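Local coordinates for type II secretion system protein L (Pseudomonas aeruginosa, PDB 6GHU) that serves as an inner-membrane component of the type II secretion system, recruiting XcpZ and linking the cytoplasmic energy-providing protein XcpR to the rest of the machinery, at the interface of chains A and B. Residues are numbered along the deposited sequence; one frame, centred on the assembly and turned at random. Chains: chain A/B, Type II secretion system protein L.

Contact 1: the interface of chains A and B. Residues chain A 6, 24-27; chain B 22-26.
Four backbone hydrogen bonds join strand 20-27 of chain A to the same strand of chain B, edge to edge and antiparallel, with A:Asp25 paired to B:Asp25 at the two-fold. A:Phe26 N donates to B:Leu24 O at 2.7 Å, nearly straight at 170° on the hydrogen, and B:Phe26 N donates to A:Leu24 O at 2.9 Å; both donors lie in the carbonyl plane. The outer pair is less well aimed: A:Leu24 N to B:Phe26 O and B:Leu24 N to A:Phe26 O, the latter 3.1 Å, have the donor above the carbonyl plane, by 36° in the second case. On one face of the joined strands the side chains of A:Leu24 and B:Leu24 cross obliquely, A:Leu24 CD2 lying 3.6 Å from B:Leu24 CD2. Each has CG anti to its backbone N (chi1 -173° in chain A), which turns the branched end toward the helices; there the CD1 methyls of A:Leu6 and B:Leu24 meet tip to tip. The side chains of A:Asp25 and B:Asp25 take the crowded position between backbone N and carbonyl carbon. Both carboxylates stand on the face opposite the leucines, and A:Asp25 OD1 is held by water 1. Bent at chi2, B:Gln23 folds its amide back over A:Phe26 O. B:Gln23 NE2 lies 2.9 Å from water 1, which is 2.8 Å from A:Asp25 OD1, one carboxylate oxygen.

Contact 2: the interface of chains A and B. Residues chain A 3, 6-7, 10, 24; chain B 3, 6-7, 10.
Helix 3-14 of chain A packs against helix 4-14 of chain B, and A:Leu24, midway along strand 20-27 of chain A, adds a side chain from the sheet side of the helix pair. The helices are closest where A:Gly7 CA and B:Gly7 CA lie 4.0 Å apart: with no side chain on either residue, backbone faces backbone. On either side of this point A:Ala10 and B:Ala10 each sit over the start of the other helix. A:Ala10 CB is 3.3 Å from the carbonyl oxygen B:Leu3 O, and B:Ala10 CB is 3.2 Å from A:Leu3 O, so each methyl presses on a main-chain carbonyl. The side chains of A:Leu3 and B:Leu3 are modelled incompletely, and their outer packing cannot be judged. B:Leu6 carries the apolar contact toward the sheet. Its CD1 methyl touches two partners, A:Leu6 CD2 at 3.8 Å and A:Leu24 CD1 at 3.8 Å. The first pair of side chains crosses obliquely, whereas A:Leu24 and B:Leu6 meet tip to tip. A nearly extended second torsion (chi2 -170°) places this methyl there, while B:Leu6 CB lies alongside the methyl CB of A:Ala10 at 4.1 Å. No nitrogen or oxygen bonds across, so the association here rests on shape and apolar burial; 261 Å² of protein surface, summed over both chains, is hidden in this patch. The small residues let the two helices come close, and the patch contributes the helix-to-helix part of the two-fold dimer interface.

Contact 1: the interface of chains A and B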
ATOM      1  N   LEU A   6       4.209   0.591   5.042  1.00 34.30           N
ATOM      2  CA  LEU A   6       2.850   0.438   4.536  1.00 45.27           C
ATOM      3  C   LEU A   6       2.006  -0.396   5.488  1.00 33.20           C
ATOM      4  O   LEU A   6       0.865  -0.038   5.804  1.00 37.17           O
ATOM      5  CB  LEU A   6       2.878  -0.206   3.152  1.00 49.59           C
ATOM      6  CG  LEU A   6       2.496   0.699   1.985  1.00 44.91           C
ATOM      7  CD1 LEU A   6       2.718  -0.032   0.667  1.00 62.81           C
ATOM      8  CD2 LEU A   6       1.046   1.164   2.110  1.00 46.31           C
ATOM      9  N   LEU A  24      -3.925   5.313  -3.349  1.00 23.44           N
ATOM     10  CA  LEU A  24      -2.642   5.183  -2.680  1.00 28.98           C
ATOM     11  C   LEU A  24      -1.616   4.796  -3.729  1.00 29.13           C
ATOM     12  O   LEU A  24      -1.874   3.909  -4.548  1.00 18.47           O
ATOM     13  CB  LEU A  24      -2.703   4.133  -1.569  1.00 24.32           C
ATOM     14  CG  LEU A  24      -1.483   3.995  -0.658  1.00 32.15           C
ATOM     15  CD1 LEU A  24      -1.910   3.446   0.696  1.00 47.90           C
ATOM     16  CD2 LEU A  24      -0.428   3.091  -1.264  1.00 32.39           C
ATOM     17  N   ASP A  25      -0.465   5.457  -3.714  1.00 29.21           N
ATOM     18  CA  ASP A  25       0.580   5.106  -4.654  1.00 25.45           C
ATOM     19  C   ASP A  25       1.932   5.194  -3.970  1.00 32.52           C
ATOM     20  O   ASP A  25       2.138   5.991  -3.052  1.00 24.88           O
ATOM     21  CB  ASP A  25       0.540   5.983  -5.916  1.00 36.58           C
ATOM     22  CG  ASP A  25       0.969   7.406  -5.659  1.00 38.08           C
ATOM     23  OD1 ASP A  25       2.192   7.660  -5.680  1.00 43.72           O
ATOM     24  OD2 ASP A  25       0.085   8.270  -5.460  1.00 39.11           O
ATOM     25  N   PHE A  26       2.784   4.233  -4.293  0.65 29.24           N
ATOM     26  CA  PHE A  26       4.176   4.276  -3.895  0.65 32.22           C
ATOM     27  C   PHE A  26       5.039   4.100  -5.130  0.65 31.86           C
ATOM     28  O   PHE A  26       4.658   3.432  -6.095  0.65 29.73           O
ATOM     29  CB  PHE A  26       4.558   3.201  -2.870  0.65 32.45           C
ATOM     30  CG  PHE A  26       6.032   2.900  -2.858  0.65 33.02           C
ATOM     31  CD1 PHE A  26       6.935   3.823  -2.352  0.65 37.67           C
ATOM     32  CD2 PHE A  26       6.519   1.720  -3.395  0.65 31.39           C
ATOM     33  CE1 PHE A  26       8.296   3.570  -2.367  0.65 41.82           C
ATOM     34  CE2 PHE A  26       7.882   1.457  -3.407  0.65 36.55           C
ATOM     35  CZ  PHE A  26       8.770   2.383  -2.893  0.65 32.13           C
ATOM     36  N   SER A  27       6.205   4.721  -5.075  1.00 30.72           N
ATOM     37  CA  SER A  27       7.224   4.627  -6.113  1.00 40.78           C
ATOM     38  C   SER A  27       8.599   4.698  -5.466  1.00 44.45           C
ATOM     39  O   SER A  27       8.874   5.617  -4.688  1.00 45.03           O
ATOM     40  CB  SER A  27       7.072   5.747  -7.144  1.00 43.51           C
ATOM     41  OG  SER A  27       8.236   5.853  -7.940  1.00 49.63           O
TER
ATOM     42  N   GLU B  22       8.848  -2.222  -6.733  1.00 21.08           N
ATOM     43  CA  GLU B  22       9.282  -0.997  -7.391  1.00 25.53           C
ATOM     44  C   GLU B  22       8.193   0.060  -7.348  1.00 29.86           C
ATOM     45  O   GLU B  22       8.482   1.251  -7.198  1.00 26.80           O
ATOM     46  CB  GLU B  22       9.661  -1.286  -8.844  1.00 36.63           C
ATOM     47  CG  GLU B  22      10.662  -2.423  -9.032  1.00 42.49           C
ATOM     48  CD  GLU B  22      12.026  -2.090  -8.469  1.00 48.72           C
ATOM     49  OE1 GLU B  22      12.663  -2.989  -7.877  1.00 58.98           O
ATOM     50  OE2 GLU B  22      12.459  -0.928  -8.615  1.00 51.28           O
ATOM     51  N   GLN B  23       6.938  -0.355  -7.494  0.50 24.02           N
ATOM     52  CA  GLN B  23       5.809   0.560  -7.515  0.50 26.76           C
ATOM     53  C   GLN B  23       4.593  -0.189  -6.995  0.50 26.44           C
ATOM     54  O   GLN B  23       4.514  -1.416  -7.091  0.50 23.85           O
ATOM     55  CB  GLN B  23       5.542   1.101  -8.931  0.50 28.77           C
ATOM     56  CG  GLN B  23       5.058   2.554  -8.999  0.50 30.91           C
ATOM     57  CD  GLN B  23       3.541   2.707  -8.898  0.50 33.87           C
ATOM     58  OE1 GLN B  23       2.803   1.722  -8.878  0.50 37.17           O
ATOM     59  NE2 GLN B  23       3.073   3.952  -8.845  0.50 30.15           N
ATOM     60  N   LEU B  24       3.649   0.560  -6.439  1.00 22.26           N
ATOM     61  CA  LEU B  24       2.413  -0.023  -5.944  1.00 22.62           C
ATOM     62  C   LEU B  24       1.341   1.048  -6.001  1.00 29.44           C
ATOM     63  O   LEU B  24       1.621   2.222  -5.748  1.00 24.26           O
ATOM     64  CB  LEU B  24       2.580  -0.565  -4.520  1.00 25.00           C
ATOM     65  CG  LEU B  24       1.315  -0.974  -3.752  1.00 32.99           C
ATOM     66  CD1 LEU B  24       1.639  -2.066  -2.748  1.00 45.28           C
ATOM     67  CD2 LEU B  24       0.683   0.207  -3.018  1.00 29.47           C
ATOM     68  N   ASP B  25       0.120   0.643  -6.336  1.00 20.91           N
ATOM     69  CA  ASP B  25      -0.961   1.610  -6.398  1.00 27.35           C
ATOM     70  C   ASP B  25      -2.301   0.909  -6.261  1.00 27.24           C
ATOM     71  O   ASP B  25      -2.472  -0.233  -6.694  1.00 23.74           O
ATOM     72  CB  ASP B  25      -0.918   2.412  -7.706  1.00 29.41           C
ATOM     73  CG  ASP B  25      -1.346   1.595  -8.918  1.00 34.02           C
ATOM     74  OD1 ASP B  25      -2.565   1.509  -9.179  1.00 43.05           O
ATOM     75  OD2 ASP B  25      -0.466   1.053  -9.623  1.00 40.14           O
ATOM     76  N   PHE B  26      -3.241   1.625  -5.645  0.63 26.77           N
ATOM     77  CA  PHE B  26      -4.633   1.217  -5.544  0.63 29.04           C
ATOM     78  C   PHE B  26      -5.514   2.427  -5.816  0.63 29.86           C
ATOM     79  O   PHE B  26      -5.117   3.568  -5.565  0.63 26.22           O
ATOM     80  CB  PHE B  26      -4.944   0.628  -4.158  0.63 30.05           C
ATOM     81  CG  PHE B  26      -6.358   0.861  -3.701  0.63 37.01           C
ATOM     82  CD1 PHE B  26      -7.367  -0.025  -4.045  0.63 33.77           C
ATOM     83  CD2 PHE B  26      -6.677   1.965  -2.925  0.63 35.19           C
ATOM     84  CE1 PHE B  26      -8.665   0.187  -3.628  0.63 34.27           C
ATOM     85  CE2 PHE B  26      -7.976   2.185  -2.509  0.63 32.54           C
ATOM     86  CZ  PHE B  26      -8.971   1.295  -2.859  0.63 37.98           C
TER
HETATM   87  O   HOH W   1       3.996   6.377  -7.456  1.00 41.95           O

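Contact 2: the interface of chains A and B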
ATOM      1  N   LEU A   3       7.976  -2.027   3.520  0.67 49.08           N
ATOM      2  CA  LEU A   3       6.852  -2.949   3.628  0.67 44.67           C
ATOM      3  C   LEU A   3       6.202  -2.838   4.999  0.67 43.63           C
ATOM      4  O   LEU A   3       4.972  -2.866   5.120  0.67 45.23           O
ATOM      5  CB  LEU A   3       7.316  -4.382   3.362  0.67 48.08           C
ATOM      6  N   LEU A   6       4.209   0.591   5.042  1.00 34.30           N
ATOM      7  CA  LEU A   6       2.850   0.438   4.536  1.00 45.27           C
ATOM      8  C   LEU A   6       2.006  -0.396   5.488  1.00 33.20           C
ATOM      9  O   LEU A   6       0.865  -0.038   5.804  1.00 37.17           O
ATOM     10  CB  LEU A   6       2.878  -0.206   3.152  1.00 49.59           C
ATOM     11  CG  LEU A   6       2.496   0.699   1.985  1.00 44.91           C
ATOM     12  CD1 LEU A   6       2.718  -0.032   0.667  1.00 62.81           C
ATOM     13  CD2 LEU A   6       1.046   1.164   2.110  1.00 46.31           C
ATOM     14  N   GLY A   7       2.549  -1.521   5.946  1.00 28.84           N
ATOM     15  CA  GLY A   7       1.814  -2.360   6.874  1.00 39.88           C
ATOM     16  C   GLY A   7       1.447  -1.631   8.151  1.00 32.16           C
ATOM     17  O   GLY A   7       0.326  -1.756   8.647  1.00 29.03           O
ATOM     18  N   ALA A  10      -1.292   0.984   7.390  1.00 32.66           N
ATOM     19  CA  ALA A  10      -2.594   0.349   7.214  1.00 25.01           C
ATOM     20  C   ALA A  10      -3.237   0.026   8.557  1.00 34.17           C
ATOM     21  O   ALA A  10      -4.460   0.131   8.710  1.00 35.38           O
ATOM     22  CB  ALA A  10      -2.446  -0.918   6.378  1.00 39.33           C
ATOM     23  N   LEU A  24      -3.925   5.313  -3.349  1.00 23.44           N
ATOM     24  CA  LEU A  24      -2.642   5.183  -2.680  1.00 28.98           C
ATOM     25  C   LEU A  24      -1.616   4.796  -3.729  1.00 29.13           C
ATOM     26  O   LEU A  24      -1.874   3.909  -4.548  1.00 18.47           O
ATOM     27  CB  LEU A  24      -2.703   4.133  -1.569  1.00 24.32           C
ATOM     28  CG  LEU A  24      -1.483   3.995  -0.658  1.00 32.15           C
ATOM     29  CD1 LEU A  24      -1.910   3.446   0.696  1.00 47.90           C
ATOM     30  CD2 LEU A  24      -0.428   3.091  -1.264  1.00 32.39           C
TER
ATOM     31  N   LEU B   3      -7.454  -2.311   3.546  0.56 53.16           N
ATOM     32  CA  LEU B   3      -6.568  -1.914   4.632  0.56 52.27           C
ATOM     33  C   LEU B   3      -5.942  -3.117   5.314  0.56 45.79           C
ATOM     34  O   LEU B   3      -4.729  -3.129   5.554  0.56 43.25           O
ATOM     35  CB  LEU B   3      -7.334  -1.064   5.661  0.56 52.52           C
ATOM     36  N   LEU B   6      -3.717  -4.601   2.384  1.00 44.40           N
ATOM     37  CA  LEU B   6      -2.397  -3.985   2.321  1.00 44.87           C
ATOM     38  C   LEU B   6      -1.463  -4.575   3.364  1.00 31.98           C
ATOM     39  O   LEU B   6      -0.382  -5.084   3.044  1.00 37.15           O
ATOM     40  CB  LEU B   6      -2.515  -2.481   2.544  1.00 55.54           C
ATOM     41  CG  LEU B   6      -2.681  -1.540   1.362  1.00 59.64           C
ATOM     42  CD1 LEU B   6      -2.520  -0.132   1.921  1.00 57.13           C
ATOM     43  CD2 LEU B   6      -1.683  -1.826   0.239  1.00 36.30           C
ATOM     44  N   GLY B   7      -1.857  -4.474   4.632  1.00 26.67           N
ATOM     45  CA  GLY B   7      -1.000  -4.947   5.702  1.00 38.81           C
ATOM     46  C   GLY B   7      -0.642  -6.409   5.552  1.00 31.07           C
ATOM     47  O   GLY B   7       0.500  -6.806   5.798  1.00 40.50           O
ATOM     48  N   ALA B  10       1.830  -6.857   2.614  1.00 23.99           N
ATOM     49  CA  ALA B  10       3.152  -6.350   2.972  1.00 23.34           C
ATOM     50  C   ALA B  10       3.901  -7.334   3.863  1.00 26.65           C
ATOM     51  O   ALA B  10       5.115  -7.512   3.721  1.00 25.40           O
ATOM     52  CB  ALA B  10       3.022  -4.995   3.667  1.00 35.24           C
TER

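Contact 1 and contact 2 lie about 10 Å apart, measured between the centres of their C-alpha atoms, and share A:Leu6 and A:Leu24. These leucines fill the layer between the joined strands and the paired helices, so the polar backbone pairing of contact 1 and the apolar packing of contact 2 are parts of one continuous two-fold interface. Using both a strand edge and a helix face of each ferredoxin-fold domain should restrict rocking of one domain on the other. Since both elements lie early in the deposited chain, the arrangement could bring together the chain segments that lead from the membrane.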